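Local coordinates for protein histone deacetylase complex subunit SAP18 (Mus musculus, PDB 4A6Q) that enhances SIN3-HDAC1-mediated transcriptional repression and serves as an auxiliary component of the exon junction complex deposited on spliced mRNAs, at residues 32-37 with 135-140; 58-63 with 120-125; 85-90 with 107-112. All blocks are in the same frame, centred on the assembly; numbering follows the deposited sequence.

Contact 1: residues 32-37 with 135-140. With IPA (isopropyl alcohol), chain B.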
loop_
_atom_site.group_PDB
_atom_site.type_symbol
_atom_site.label_atom_id
_atom_site.label_comp_id
_atom_site.label_asym_id
_atom_site.label_seq_id
_atom_site.Cartn_x
_atom_site.Cartn_y
_atom_site.Cartn_z
ATOM N N VAL A 32 -1.833 8.286 -3.377
ATOM C CA VAL A 32 -2.240 7.029 -4.015
ATOM C C VAL A 32 -2.329 7.243 -5.512
ATOM O O VAL A 32 -2.960 8.191 -5.973
ATOM C CB VAL A 32 -3.631 6.631 -3.504
ATOM C CG1 VAL A 32 -4.090 5.328 -4.152
ATOM C CG2 VAL A 32 -3.596 6.470 -1.983
ATOM N N PHE A 33 -1.650 6.388 -6.265
ATOM C CA PHE A 33 -1.702 6.435 -7.702
ATOM C C PHE A 33 -2.448 5.201 -8.137
ATOM O O PHE A 33 -2.385 4.183 -7.451
ATOM C CB PHE A 33 -0.275 6.464 -8.254
ATOM C CG PHE A 33 0.499 7.684 -7.795
ATOM C CD1 PHE A 33 1.207 7.669 -6.606
ATOM C CD2 PHE A 33 0.469 8.860 -8.538
ATOM C CE1 PHE A 33 1.887 8.787 -6.169
ATOM C CE2 PHE A 33 1.162 9.982 -8.118
ATOM C CZ PHE A 33 1.848 9.955 -6.910
ATOM N N THR A 34 -3.169 5.318 -9.234
ATOM C CA THR A 34 -4.006 4.198 -9.684
ATOM C C THR A 34 -3.818 3.957 -11.176
ATOM O O THR A 34 -3.467 4.865 -11.932
ATOM C CB THR A 34 -5.538 4.405 -9.381
ATOM O OG1 THR A 34 -6.010 5.612 -10.004
ATOM C CG2 THR A 34 -5.807 4.513 -7.869
ATOM N N THR A 35 -4.043 2.712 -11.591
ATOM C CA THR A 35 -4.068 2.394 -13.017
ATOM C C THR A 35 -5.317 1.617 -13.369
ATOM O O THR A 35 -5.962 1.025 -12.498
ATOM C CB THR A 35 -2.863 1.525 -13.467
ATOM O OG1 THR A 35 -3.017 0.187 -12.945
ATOM C CG2 THR A 35 -1.557 2.104 -12.992
ATOM N N ASN A 36 -5.638 1.621 -14.669
ATOM C CA ASN A 36 -6.691 0.727 -15.195
ATOM C C ASN A 36 -6.266 -0.060 -16.429
ATOM O O ASN A 36 -7.110 -0.528 -17.187
ATOM C CB ASN A 36 -8.008 1.482 -15.419
ATOM C CG ASN A 36 -7.898 2.591 -16.465
ATOM O OD1 ASN A 36 -6.856 2.807 -17.081
ATOM N ND2 ASN A 36 -9.001 3.302 -16.666
ATOM N N ASN A 37 -4.961 -0.224 -16.606
ATOM C CA ASN A 37 -4.415 -0.960 -17.747
ATOM C C ASN A 37 -4.039 -2.389 -17.420
ATOM O O ASN A 37 -3.522 -3.117 -18.271
ATOM C CB ASN A 37 -3.193 -0.232 -18.337
ATOM C CG ASN A 37 -1.993 -0.232 -17.409
ATOM O OD1 ASN A 37 -2.110 -0.546 -16.223
ATOM N ND2 ASN A 37 -0.819 0.117 -17.958
ATOM N N ILE A 135 -2.154 1.443 -6.907
ATOM C CA ILE A 135 -3.223 0.442 -6.958
ATOM C C ILE A 135 -3.598 0.174 -8.402
ATOM O O ILE A 135 -4.042 1.069 -9.106
ATOM C CB ILE A 135 -4.479 0.909 -6.192
ATOM C CG1 ILE A 135 -4.105 1.402 -4.797
ATOM C CG2 ILE A 135 -5.525 -0.220 -6.162
ATOM C CD1 ILE A 135 -5.315 1.975 -4.052
ATOM N N ALA A 136 -3.407 -1.062 -8.847
ATOM C CA ALA A 136 -3.801 -1.450 -10.184
ATOM C C ALA A 136 -5.212 -2.035 -10.081
ATOM O O ALA A 136 -5.421 -3.033 -9.379
ATOM C CB ALA A 136 -2.829 -2.491 -10.742
ATOM N N ILE A 137 -6.173 -1.401 -10.742
ATOM C CA ILE A 137 -7.576 -1.819 -10.618
ATOM C C ILE A 137 -7.928 -2.561 -11.897
ATOM O O ILE A 137 -7.661 -2.070 -12.999
ATOM C CB ILE A 137 -8.487 -0.609 -10.441
ATOM C CG1 ILE A 137 -8.026 0.219 -9.234
ATOM C CG2 ILE A 137 -9.959 -1.062 -10.231
ATOM C CD1 ILE A 137 -8.788 1.541 -9.047
ATOM N N THR A 138 -8.510 -3.751 -11.762
ATOM C CA THR A 138 -8.901 -4.530 -12.935
ATOM C C THR A 138 -10.352 -4.982 -12.797
ATOM O O THR A 138 -10.870 -5.110 -11.704
ATOM C CB THR A 138 -7.992 -5.738 -13.168
ATOM O OG1 THR A 138 -7.904 -6.516 -11.978
ATOM C CG2 THR A 138 -6.579 -5.317 -13.590
ATOM N N PRO A 139 -11.044 -5.167 -13.923
ATOM C CA PRO A 139 -12.465 -5.511 -13.855
ATOM C C PRO A 139 -12.688 -6.953 -13.405
ATOM O O PRO A 139 -11.735 -7.738 -13.330
ATOM C CB PRO A 139 -12.942 -5.301 -15.308
ATOM C CG PRO A 139 -11.740 -5.484 -16.133
ATOM C CD PRO A 139 -10.566 -5.021 -15.310
ATOM N N PRO A 140 -13.943 -7.304 -13.082
ATOM C CA PRO A 140 -14.296 -8.644 -12.613
ATOM C C PRO A 140 -13.859 -9.752 -13.544
ATOM O O PRO A 140 -13.850 -9.583 -14.780
ATOM C CB PRO A 140 -15.820 -8.598 -12.579
ATOM C CG PRO A 140 -16.126 -7.161 -12.301
ATOM C CD PRO A 140 -15.097 -6.383 -13.030
HETATM C C1 IPA B . -8.821 4.461 -11.890
HETATM C C2 IPA B . -7.997 5.020 -13.044
HETATM C C3 IPA B . -8.429 6.459 -13.300
HETATM O O2 IPA B . -6.617 5.008 -12.716
HETATM O O HOH W 1 -4.929 -1.778 -13.678
HETATM O O HOH W 2 -8.189 -2.621 -15.862
#

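Contact 2: residues 58-63 with 120-125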
loop_
_atom_site.group_PDB
_atom_site.type_symbol
_atom_site.label_atom_id
_atom_site.label_comp_id
_atom_site.label_asym_id
_atom_site.label_seq_id
_atom_site.Cartn_x
_atom_site.Cartn_y
_atom_site.Cartn_z
ATOM N N ILE A 58 -5.050 11.150 0.586
ATOM C CA ILE A 58 -5.915 10.679 1.671
ATOM C C ILE A 58 -5.229 10.964 3.005
ATOM O O ILE A 58 -4.027 10.830 3.106
ATOM C CB ILE A 58 -6.129 9.144 1.551
ATOM C CG1 ILE A 58 -6.991 8.846 0.315
ATOM C CG2 ILE A 58 -6.742 8.532 2.811
ATOM C CD1 ILE A 58 -7.120 7.338 0.027
ATOM N N TYR A 59 -5.994 11.437 3.993
ATOM C CA TYR A 59 -5.481 11.517 5.353
ATOM C C TYR A 59 -5.839 10.214 6.039
ATOM O O TYR A 59 -7.027 9.838 6.097
ATOM C CB TYR A 59 -6.174 12.647 6.116
ATOM C CG TYR A 59 -5.745 14.034 5.752
ATOM C CD1 TYR A 59 -4.414 14.366 5.709
ATOM C CD2 TYR A 59 -6.686 15.001 5.429
ATOM C CE1 TYR A 59 -4.010 15.671 5.375
ATOM C CE2 TYR A 59 -6.306 16.278 5.095
ATOM C CZ TYR A 59 -4.973 16.599 5.069
ATOM O OH TYR A 59 -4.598 17.877 4.731
ATOM N N THR A 60 -4.855 9.541 6.621
ATOM C CA THR A 60 -5.092 8.256 7.244
ATOM C C THR A 60 -4.028 8.019 8.301
ATOM O O THR A 60 -3.317 8.950 8.685
ATOM C CB THR A 60 -5.165 7.122 6.178
ATOM O OG1 THR A 60 -5.680 5.908 6.767
ATOM C CG2 THR A 60 -3.788 6.854 5.529
ATOM N N TRP A 61 -3.923 6.781 8.765
ATOM C CA TRP A 61 -3.004 6.405 9.835
ATOM C C TRP A 61 -2.255 5.112 9.469
ATOM O O TRP A 61 -2.585 4.469 8.480
ATOM C CB TRP A 61 -3.752 6.220 11.154
ATOM C CG TRP A 61 -4.345 7.493 11.695
ATOM C CD1 TRP A 61 -3.775 8.364 12.617
ATOM C CD2 TRP A 61 -5.613 8.048 11.349
ATOM N NE1 TRP A 61 -4.635 9.420 12.842
ATOM C CE2 TRP A 61 -5.764 9.247 12.081
ATOM C CE3 TRP A 61 -6.652 7.639 10.493
ATOM C CZ2 TRP A 61 -6.909 10.042 11.985
ATOM C CZ3 TRP A 61 -7.766 8.424 10.395
ATOM C CH2 TRP A 61 -7.894 9.618 11.129
HETATM N N MSE A 62 -1.231 4.750 10.243
HETATM C CA MSE A 62 -0.389 3.582 9.934
HETATM C C MSE A 62 -1.128 2.253 10.024
HETATM O O MSE A 62 -0.634 1.257 9.512
HETATM C CB MSE A 62 0.857 3.553 10.841
HETATM C CG MSE A 62 1.789 4.705 10.614
HETATM SE SE MSE A 62 2.601 4.514 8.881
HETATM C CE MSE A 62 3.344 2.733 9.008
ATOM N N ASP A 63 -2.281 2.234 10.682
ATOM C CA ASP A 63 -3.107 1.009 10.746
ATOM C C ASP A 63 -4.233 1.002 9.730
ATOM O O ASP A 63 -5.167 0.179 9.832
ATOM C CB ASP A 63 -3.587 0.727 12.198
ATOM C CG ASP A 63 -4.589 1.755 12.721
ATOM O OD1 ASP A 63 -4.771 2.826 12.077
ATOM O OD2 ASP A 63 -5.191 1.491 13.784
HETATM N N MSE A 120 -4.969 -6.281 6.021
HETATM C CA MSE A 120 -3.573 -5.928 5.933
HETATM C C MSE A 120 -3.360 -4.424 6.066
HETATM O O MSE A 120 -3.978 -3.630 5.361
HETATM C CB MSE A 120 -2.987 -6.421 4.607
HETATM C CG MSE A 120 -1.556 -5.973 4.408
HETATM SE SE MSE A 120 -0.882 -6.577 2.720
HETATM C CE MSE A 120 -0.790 -8.441 3.116
ATOM N N THR A 121 -2.443 -4.033 6.951
ATOM C CA THR A 121 -2.237 -2.622 7.230
ATOM C C THR A 121 -0.971 -2.079 6.627
ATOM O O THR A 121 -0.014 -2.812 6.312
ATOM C CB THR A 121 -2.089 -2.385 8.745
ATOM O OG1 THR A 121 -0.975 -3.117 9.218
ATOM C CG2 THR A 121 -3.346 -2.817 9.502
ATOM N N LEU A 122 -0.953 -0.759 6.453
ATOM C CA LEU A 122 0.285 -0.107 6.031
ATOM C C LEU A 122 1.464 -0.459 6.939
ATOM O O LEU A 122 2.564 -0.804 6.453
ATOM C CB LEU A 122 0.097 1.409 5.964
ATOM C CG LEU A 122 -0.940 1.930 4.963
ATOM C CD1 LEU A 122 -1.113 3.427 5.181
ATOM C CD2 LEU A 122 -0.582 1.668 3.509
ATOM N N GLN A 123 1.265 -0.404 8.243
ATOM C CA GLN A 123 2.384 -0.688 9.151
ATOM C C GLN A 123 2.924 -2.125 9.055
ATOM O O GLN A 123 4.142 -2.345 9.190
ATOM C CB GLN A 123 2.042 -0.293 10.588
ATOM C CG GLN A 123 0.912 -1.126 11.179
ATOM C CD GLN A 123 0.417 -0.635 12.504
ATOM O OE1 GLN A 123 0.882 0.400 13.013
ATOM N NE2 GLN A 123 -0.546 -1.359 13.075
ATOM N N SER A 124 2.041 -3.079 8.775
ATOM C CA SER A 124 2.465 -4.471 8.653
ATOM C C SER A 124 3.428 -4.641 7.481
ATOM O O SER A 124 4.233 -5.577 7.453
ATOM C CB SER A 124 1.278 -5.431 8.509
ATOM O OG SER A 124 0.632 -5.319 7.251
ATOM N N GLN A 125 3.324 -3.729 6.510
ATOM C CA GLN A 125 4.148 -3.855 5.298
ATOM C C GLN A 125 5.338 -2.892 5.316
ATOM O O GLN A 125 5.981 -2.681 4.291
ATOM C CB GLN A 125 3.287 -3.629 4.056
ATOM C CG GLN A 125 2.080 -4.522 4.000
ATOM C CD GLN A 125 2.470 -5.971 3.993
ATOM O OE1 GLN A 125 3.200 -6.411 3.082
ATOM N NE2 GLN A 125 2.024 -6.735 5.005
#

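Contact 3: residues 85-90 with 107-112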
loop_
_atom_site.group_PDB
_atom_site.type_symbol
_atom_site.label_atom_id
_atom_site.label_comp_id
_atom_site.label_asym_id
_atom_site.label_seq_id
_atom_site.Cartn_x
_atom_site.Cartn_y
_atom_site.Cartn_z
ATOM N N THR A 85 -14.536 -6.504 -8.821
ATOM C CA THR A 85 -13.439 -5.629 -9.228
ATOM C C THR A 85 -12.239 -5.903 -8.336
ATOM O O THR A 85 -12.380 -6.018 -7.133
ATOM C CB THR A 85 -13.868 -4.149 -9.112
ATOM O OG1 THR A 85 -14.955 -3.920 -10.024
ATOM C CG2 THR A 85 -12.712 -3.244 -9.512
ATOM N N HIS A 86 -11.050 -6.004 -8.943
ATOM C CA HIS A 86 -9.849 -6.412 -8.231
ATOM C C HIS A 86 -8.918 -5.225 -8.030
ATOM O O HIS A 86 -8.681 -4.439 -8.939
ATOM C CB HIS A 86 -9.150 -7.483 -9.075
ATOM C CG HIS A 86 -7.989 -8.150 -8.412
ATOM N ND1 HIS A 86 -6.688 -7.707 -8.541
ATOM C CD2 HIS A 86 -7.918 -9.303 -7.699
ATOM C CE1 HIS A 86 -5.878 -8.523 -7.885
ATOM N NE2 HIS A 86 -6.598 -9.508 -7.382
ATOM N N PHE A 87 -8.462 -5.070 -6.793
ATOM C CA PHE A 87 -7.519 -4.003 -6.454
ATOM C C PHE A 87 -6.191 -4.577 -6.018
ATOM O O PHE A 87 -6.115 -5.249 -4.988
ATOM C CB PHE A 87 -8.100 -3.195 -5.293
ATOM C CG PHE A 87 -9.414 -2.535 -5.598
ATOM C CD1 PHE A 87 -10.613 -3.264 -5.512
ATOM C CD2 PHE A 87 -9.466 -1.187 -5.947
ATOM C CE1 PHE A 87 -11.839 -2.636 -5.771
ATOM C CE2 PHE A 87 -10.678 -0.565 -6.203
ATOM C CZ PHE A 87 -11.871 -1.296 -6.128
ATOM N N ASN A 88 -5.135 -4.347 -6.799
ATOM C CA ASN A 88 -3.830 -4.887 -6.477
ATOM C C ASN A 88 -2.940 -3.783 -5.947
ATOM O O ASN A 88 -2.671 -2.817 -6.644
ATOM C CB ASN A 88 -3.196 -5.463 -7.748
ATOM C CG ASN A 88 -1.990 -6.328 -7.464
ATOM O OD1 ASN A 88 -0.916 -5.847 -7.095
ATOM N ND2 ASN A 88 -2.145 -7.621 -7.699
ATOM N N PHE A 89 -2.524 -3.909 -4.692
ATOM C CA PHE A 89 -1.752 -2.831 -4.032
ATOM C C PHE A 89 -0.247 -3.091 -4.057
ATOM O O PHE A 89 0.204 -4.229 -3.797
ATOM C CB PHE A 89 -2.131 -2.747 -2.549
ATOM C CG PHE A 89 -3.472 -2.137 -2.260
ATOM C CD1 PHE A 89 -4.644 -2.850 -2.476
ATOM C CD2 PHE A 89 -3.550 -0.848 -1.715
ATOM C CE1 PHE A 89 -5.896 -2.291 -2.153
ATOM C CE2 PHE A 89 -4.808 -0.297 -1.390
ATOM C CZ PHE A 89 -5.954 -1.016 -1.622
ATOM N N ALA A 90 0.521 -2.021 -4.253
ATOM C CA ALA A 90 1.969 -2.081 -4.168
ATOM C C ALA A 90 2.474 -0.817 -3.490
ATOM O O ALA A 90 1.852 0.229 -3.630
ATOM C CB ALA A 90 2.584 -2.188 -5.551
ATOM N N GLY A 107 -0.483 -6.906 -1.634
ATOM C CA GLY A 107 -1.740 -7.625 -1.393
ATOM C C GLY A 107 -2.849 -7.125 -2.266
ATOM O O GLY A 107 -2.691 -6.168 -3.027
ATOM N N SER A 108 -4.024 -7.779 -2.189
ATOM C CA SER A 108 -5.138 -7.374 -3.039
ATOM C C SER A 108 -6.460 -7.568 -2.338
ATOM O O SER A 108 -6.564 -8.321 -1.361
ATOM C CB SER A 108 -5.169 -8.139 -4.366
ATOM O OG SER A 108 -5.327 -9.517 -4.134
ATOM N N THR A 109 -7.448 -6.861 -2.842
ATOM C CA THR A 109 -8.816 -6.989 -2.351
ATOM C C THR A 109 -9.758 -7.043 -3.559
ATOM O O THR A 109 -9.367 -6.789 -4.697
ATOM C CB THR A 109 -9.244 -5.791 -1.513
ATOM O OG1 THR A 109 -9.195 -4.609 -2.308
ATOM C CG2 THR A 109 -8.392 -5.598 -0.267
HETATM N N MSE A 110 -11.023 -7.391 -3.298
HETATM C CA MSE A 110 -12.014 -7.469 -4.344
HETATM C C MSE A 110 -13.339 -6.907 -3.854
HETATM O O MSE A 110 -13.763 -7.188 -2.738
HETATM C CB MSE A 110 -12.185 -8.924 -4.742
HETATM C CG MSE A 110 -13.279 -9.121 -5.688
HETATM SE SE MSE A 110 -13.171 -10.915 -6.270
HETATM C CE MSE A 110 -11.701 -10.712 -7.551
ATOM N N SER A 111 -13.975 -6.094 -4.686
ATOM C CA SER A 111 -15.269 -5.518 -4.340
ATOM C C SER A 111 -16.311 -6.578 -4.048
ATOM O O SER A 111 -16.526 -7.457 -4.858
ATOM C CB SER A 111 -15.774 -4.650 -5.488
ATOM O OG SER A 111 -15.017 -3.471 -5.552
ATOM N N GLY A 112 -16.949 -6.481 -2.883
ATOM C CA GLY A 112 -18.059 -7.382 -2.574
ATOM C C GLY A 112 -17.624 -8.758 -2.116
ATOM O O GLY A 112 -18.449 -9.660 -1.994
#

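Contact 1: residues 32-37 with 135-140
Val32 carries CG1 anti to its backbone N (chi1 180°), and Ile135 turns CG1 anti to its carbonyl carbon (chi1 -50°); with the isoleucine chain extended beyond that, the methyls Val32 CG1 and Ile135 CD1 meet at 3.6 Å. The backbones run parallel, with N-H donors taken in turn from the two strands: Ile135 N gives to Phe33 O at 2.8 Å, Thr35 N to Ile135 O at 3.0 Å, and Ile137 N to Thr35 O at 3.0 Å. This is the pairing of the first strand with the central, last strand of a ubiquitin-like beta-grasp sheet. Helix 66-76 packs against the face bearing Ile135 and Ile137, through Val73. Thr34 lies alongside Ile135 on that face, near the strand end, and its OG1 and O2 of an isopropanol, probably left from crystallisation, share a 2.8 Å hydrogen bond. On the face with Ala136, Thr35 OG1 lies 3.3 Å from Ala136 CA. That hydroxyl is hydrogen-bonded to Arg39 O and accepts from a water at 2.8 Å, which also donates to Ile137 O. Past Thr35 the strands part, and a second water donates to both Asn36 O and Ile137 O, bridging the separating chains.

Contact 2: residues 58-63 with 120-125
Gln123 lies against the carbonyl of Met62, a residue present as selenomethionine, and its side chain can be followed atom by atom. CB is 3.3 Å from Met62 O and also faces the Met62 methyl, CE, at 3.7 Å. With CG between the backbone N and the carbonyl carbon (chi1 65°), CG too sits 3.3 Å from Met62 O. The chain then runs extended: CD is still 3.7 Å from Met62 O, OE1 comes 3.8 Å from Met62 CB, while NE2 passes Asp63 CB at 3.8 Å and is held by hydrogen bonds to Glu17 OE1 and Lys18 O. Met62 O is thus lined by the glutamine's aliphatic part while it accepts from Gln123 N at 2.8 Å, the donor lying in the carbonyl plane but the N-H bent (142°). Thr121 CG2 touches Asp63 O, and Leu122 CD1 comes near Trp61 O. Asp63 itself turns to the N-terminal region, with a salt bridge to Arg22 and a bond from Ile20 N. Thr121 OG1, also bonded to Glu17, accepts from Ser124 N at 3.0 Å, an ST motif opening a short 3-10 turn ahead of the last strand, as in ubiquitin.

Contact 3: residues 85-90 with 107-112
Phe87 and Thr109 form a hydrogen-bonded pair in the antiparallel hairpin of strands 86-94 and 101-110, the edge hairpin of this ubiquitin-like sheet. Two bonds join them: Phe87 N to Thr109 O at 2.9 Å, almost straight at 177°, and Thr109 N to Phe87 O at 3.0 Å. The tight part lies on the face of Phe87, Phe89 and Thr109, which helix 66-76 covers with Leu66 and Thr70. Thr109 has OG1 between its backbone N and carbonyl carbon (chi1 61°), and the oxygen lies 3.5 Å from Phe87 CB. The same atom sits at the edge of the other ring, near its plane, 4.0 Å from Phe89 CE1, so one hydroxyl neighbours both phenylalanines. At the end of the hairpin segment, Ser111 N bonds to Thr85 O at 2.9 Å; Ser111 OG is hydrogen-bonded to Ala80 O in one of the two conformers modelled for this residue, so its placing is less certain.

The face of His86, Asn88, Ser108 and Met110 is looser and partly exposed. Thr109 O lies over one face of the imidazole, 4.2 Å from His86 CG, and Asn88 ND2 stands in the ring plane at its edge. Asn88 OD1 is hydrogen-bonded to His40 NE2. Met110, a selenomethionine, and Ser108 are each modelled in two conformers; their side-chain approaches to His86 are therefore doubtful. At the neighbouring hydrogen-bonded pair, Phe89 N donates to Gly107 O at 2.8 Å, approaching nearly along the C=O axis with a C=O...N angle of 176°.

Overall arrangement
Of the three, contact 1 closes the longest loop, with contact 2 nested inside it and contact 3 nested inside contact 2. All three reach one mixed sheet ordered 56-60, 28-35, 132-138, 86-94, 101-110, the strand order of a beta-grasp fold. Contacts 1 and 3 have centres about 9 Å apart and share the boundary between strands 132-138 and 86-94, where Ile135 meets Phe89. Contact 2 lies just past edge strand 56-60, where loop 120-125 meets residues 61-63, its centre about 19 Å from contact 1 and 16 Å from contact 3. The second segments all lie in region 93-143, implicated by similarity in splicing regulation, which supplies strands 101-110 and 132-138 and the loop between them.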